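Local atomic coordinates of subtilase cytotoxin, subunit B (Escherichia coli, PDB entry 3DWA), a protein that forms the pentameric B-subunit of an AB5 toxin and probably recognises host-cell glycans, including a non-human one, so that the toxin can enter its target. Residues 40-45 with 76-81. Sequence-based numbering, arbitrary orientation.
Sequences SSISAC and IYYEPG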
ATOM      1  N   SER C  40     -18.375  25.743  -3.651  1.00 37.05           N
ATOM      2  CA  SER C  40     -18.876  24.983  -4.804  1.00 37.62           C
ATOM      3  C   SER C  40     -18.082  23.669  -5.064  1.00 37.59           C
ATOM      4  O   SER C  40     -16.872  23.606  -4.807  1.00 36.79           O
ATOM      5  CB  SER C  40     -18.798  25.857  -6.048  1.00 36.75           C
ATOM      6  OG  SER C  40     -17.446  26.226  -6.238  1.00 38.88           O
ATOM      7  N   SER C  41     -18.782  22.684  -5.651  1.00 37.55           N
ATOM      8  CA  SER C  41     -18.368  21.284  -5.732  1.00 37.68           C
ATOM      9  C   SER C  41     -17.898  20.864  -7.118  1.00 36.66           C
ATOM     10  O   SER C  41     -18.490  21.238  -8.120  1.00 36.78           O
ATOM     11  CB  SER C  41     -19.544  20.383  -5.324  1.00 38.71           C
ATOM     12  OG  SER C  41     -19.706  20.300  -3.899  1.00 41.25           O
ATOM     13  N   ILE C  42     -16.834  20.064  -7.154  1.00 35.26           N
ATOM     14  CA  ILE C  42     -16.382  19.361  -8.360  1.00 33.46           C
ATOM     15  C   ILE C  42     -16.375  17.853  -8.014  1.00 32.48           C
ATOM     16  O   ILE C  42     -16.084  17.477  -6.871  1.00 32.32           O
ATOM     17  CB  ILE C  42     -14.955  19.889  -8.817  1.00 34.62           C
ATOM     18  CG1 ILE C  42     -14.254  18.989  -9.879  1.00 34.05           C
ATOM     19  CG2 ILE C  42     -14.008  20.044  -7.604  1.00 34.72           C
ATOM     20  CD1 ILE C  42     -14.899  18.988 -11.288  1.00 37.96           C
ATOM     21  N   SER C  43     -16.744  17.015  -8.976  1.00 29.00           N
ATOM     22  CA  SER C  43     -16.719  15.573  -8.812  1.00 28.38           C
ATOM     23  C   SER C  43     -15.972  15.041 -10.023  1.00 25.81           C
ATOM     24  O   SER C  43     -16.025  15.623 -11.100  1.00 24.10           O
ATOM     25  CB  SER C  43     -18.121  14.941  -8.808  1.00 27.99           C
ATOM     26  OG  SER C  43     -18.967  15.445  -7.778  1.00 34.48           O
ATOM     27  N   ALA C  44     -15.280  13.937  -9.818  1.00 23.56           N
ATOM     28  CA  ALA C  44     -14.567  13.247 -10.874  1.00 23.18           C
ATOM     29  C   ALA C  44     -14.364  11.795 -10.433  1.00 23.15           C
ATOM     30  O   ALA C  44     -14.081  11.560  -9.259  1.00 22.83           O
ATOM     31  CB  ALA C  44     -13.211  13.956 -11.107  1.00 22.33           C
ATOM     32  N   CYS C  45     -14.527  10.836 -11.357  1.00 23.61           N
ATOM     33  CA  CYS C  45     -14.312   9.415 -11.105  1.00 24.94           C
ATOM     34  C   CYS C  45     -13.152   8.813 -11.927  1.00 24.35           C
ATOM     35  O   CYS C  45     -12.906   9.227 -13.043  1.00 24.63           O
ATOM     36  CB  CYS C  45     -15.572   8.584 -11.441  1.00 25.00           C
ATOM     37  SG  CYS C  45     -17.076   9.254 -10.742  1.00 32.71           S
ATOM     38  N   ILE C  76      -7.499  19.356  -8.993  1.00 20.96           N
ATOM     39  CA  ILE C  76      -8.124  18.215  -9.634  1.00 22.57           C
ATOM     40  C   ILE C  76      -8.119  18.483 -11.123  1.00 23.34           C
ATOM     41  O   ILE C  76      -8.616  19.522 -11.564  1.00 22.79           O
ATOM     42  CB  ILE C  76      -9.595  17.972  -9.104  1.00 23.66           C
ATOM     43  CG1 ILE C  76      -9.572  17.105  -7.831  1.00 26.57           C
ATOM     44  CG2 ILE C  76     -10.403  17.126 -10.056  1.00 23.99           C
ATOM     45  CD1 ILE C  76      -8.940  17.721  -6.660  1.00 33.45           C
ATOM     46  N   TYR C  77      -7.545  17.553 -11.888  1.00 22.74           N
ATOM     47  CA  TYR C  77      -7.590  17.563 -13.357  1.00 22.40           C
ATOM     48  C   TYR C  77      -8.607  16.575 -13.845  1.00 22.92           C
ATOM     49  O   TYR C  77      -8.585  15.408 -13.441  1.00 22.37           O
ATOM     50  CB  TYR C  77      -6.266  17.107 -13.923  1.00 21.01           C
ATOM     51  CG  TYR C  77      -5.097  17.982 -13.660  1.00 18.81           C
ATOM     52  CD1 TYR C  77      -4.716  18.963 -14.578  1.00 15.72           C
ATOM     53  CD2 TYR C  77      -4.323  17.813 -12.509  1.00 17.79           C
ATOM     54  CE1 TYR C  77      -3.573  19.760 -14.331  1.00 16.05           C
ATOM     55  CE2 TYR C  77      -3.207  18.589 -12.268  1.00 17.77           C
ATOM     56  CZ  TYR C  77      -2.831  19.551 -13.194  1.00 19.40           C
ATOM     57  OH  TYR C  77      -1.730  20.315 -12.916  1.00 20.36           O
ATOM     58  N   TYR C  78      -9.502  17.020 -14.729  1.00 23.64           N
ATOM     59  CA  TYR C  78     -10.635  16.199 -15.124  1.00 24.81           C
ATOM     60  C   TYR C  78     -10.921  16.312 -16.634  1.00 25.11           C
ATOM     61  O   TYR C  78     -10.519  17.260 -17.289  1.00 25.09           O
ATOM     62  CB  TYR C  78     -11.884  16.563 -14.275  1.00 24.89           C
ATOM     63  CG  TYR C  78     -12.480  17.925 -14.645  1.00 25.89           C
ATOM     64  CD1 TYR C  78     -13.518  18.016 -15.558  1.00 26.50           C
ATOM     65  CD2 TYR C  78     -11.964  19.103 -14.119  1.00 25.57           C
ATOM     66  CE1 TYR C  78     -14.050  19.254 -15.937  1.00 26.85           C
ATOM     67  CE2 TYR C  78     -12.486  20.360 -14.481  1.00 24.61           C
ATOM     68  CZ  TYR C  78     -13.519  20.418 -15.402  1.00 26.96           C
ATOM     69  OH  TYR C  78     -14.059  21.625 -15.768  1.00 28.59           O
ATOM     70  N   GLU C  79     -11.626  15.329 -17.165  1.00 26.91           N
ATOM     71  CA  GLU C  79     -12.129  15.404 -18.518  1.00 29.02           C
ATOM     72  C   GLU C  79     -13.637  15.160 -18.527  1.00 28.58           C
ATOM     73  O   GLU C  79     -14.075  14.087 -18.159  1.00 28.43           O
ATOM     74  CB  GLU C  79     -11.438  14.412 -19.418  1.00 29.15           C
ATOM     75  CG  GLU C  79     -12.120  14.331 -20.724  1.00 35.42           C
ATOM     76  CD  GLU C  79     -11.197  13.972 -21.814  1.00 41.85           C
ATOM     77  OE1 GLU C  79     -11.102  12.755 -22.130  1.00 43.50           O
ATOM     78  OE2 GLU C  79     -10.541  14.919 -22.320  1.00 46.97           O
ATOM     79  N   PRO C  80     -14.428  16.166 -18.956  1.00 29.04           N
ATOM     80  CA  PRO C  80     -15.909  15.999 -18.977  1.00 29.04           C
ATOM     81  C   PRO C  80     -16.397  14.966 -20.009  1.00 29.80           C
ATOM     82  O   PRO C  80     -15.682  14.665 -20.980  1.00 30.09           O
ATOM     83  CB  PRO C  80     -16.447  17.399 -19.335  1.00 29.86           C
ATOM     84  CG  PRO C  80     -15.234  18.314 -19.531  1.00 30.19           C
ATOM     85  CD  PRO C  80     -13.962  17.484 -19.441  1.00 28.06           C
ATOM     86  N   GLY C  81     -17.593  14.421 -19.800  1.00 30.05           N
ATOM     87  CA  GLY C  81     -18.240  13.569 -20.802  1.00 31.57           C
ATOM     88  C   GLY C  81     -17.639  12.191 -21.027  1.00 32.94           C
ATOM     89  O   GLY C  81     -18.014  11.497 -21.978  1.00 33.01           O
TER
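Ile-42 lays its terminal methyl over one face of the Tyr-78 ring, in a CH-pi contact that joins strand 41-45 to strand 76-79. Ile-42 CB points toward the facing strand, and there the side chain divides into CG1 and CG2. With CG1 anti to the backbone N (chi1 167°), this branch meets Ile-76, CG1 lying 4.3 Å from Ile-76 CG2. The branch then ends in CD1, which sits 4.2 Å from the centroid of the Tyr-78 ring and 14° off its normal, shifted from the centre toward the rim; the nearest ring atom to Ile-42 CD1 is Tyr-78 CD2, at 4.1 Å. Two residues on, the lone methyl of Ala-44 reaches both neighbours, its CB being 4.3 Å from Tyr-78 CB and 4.4 Å from Ile-76 CG2.

The strand axes cross at 66° and approach to 7.8 Å, so side chains rather than backbones join them, consistent with two non-neighbouring strands of the curled antiparallel sheet facing each other across its interior, probably in the OB-type fold expected of AB5 B-subunits. Val-14 and Leu-97 extend the same apolar cluster, while Phe-11 packs against the Tyr-78 ring with its plane nearly parallel. Next to Ala-44, Cys-45 is tied by a disulfide to Cys-31 on the adjoining strand. All four close contacts are between aliphatic or ring carbons, which implies cohesion by dispersion and the exclusion of water, without directional polar bonds between the two strands.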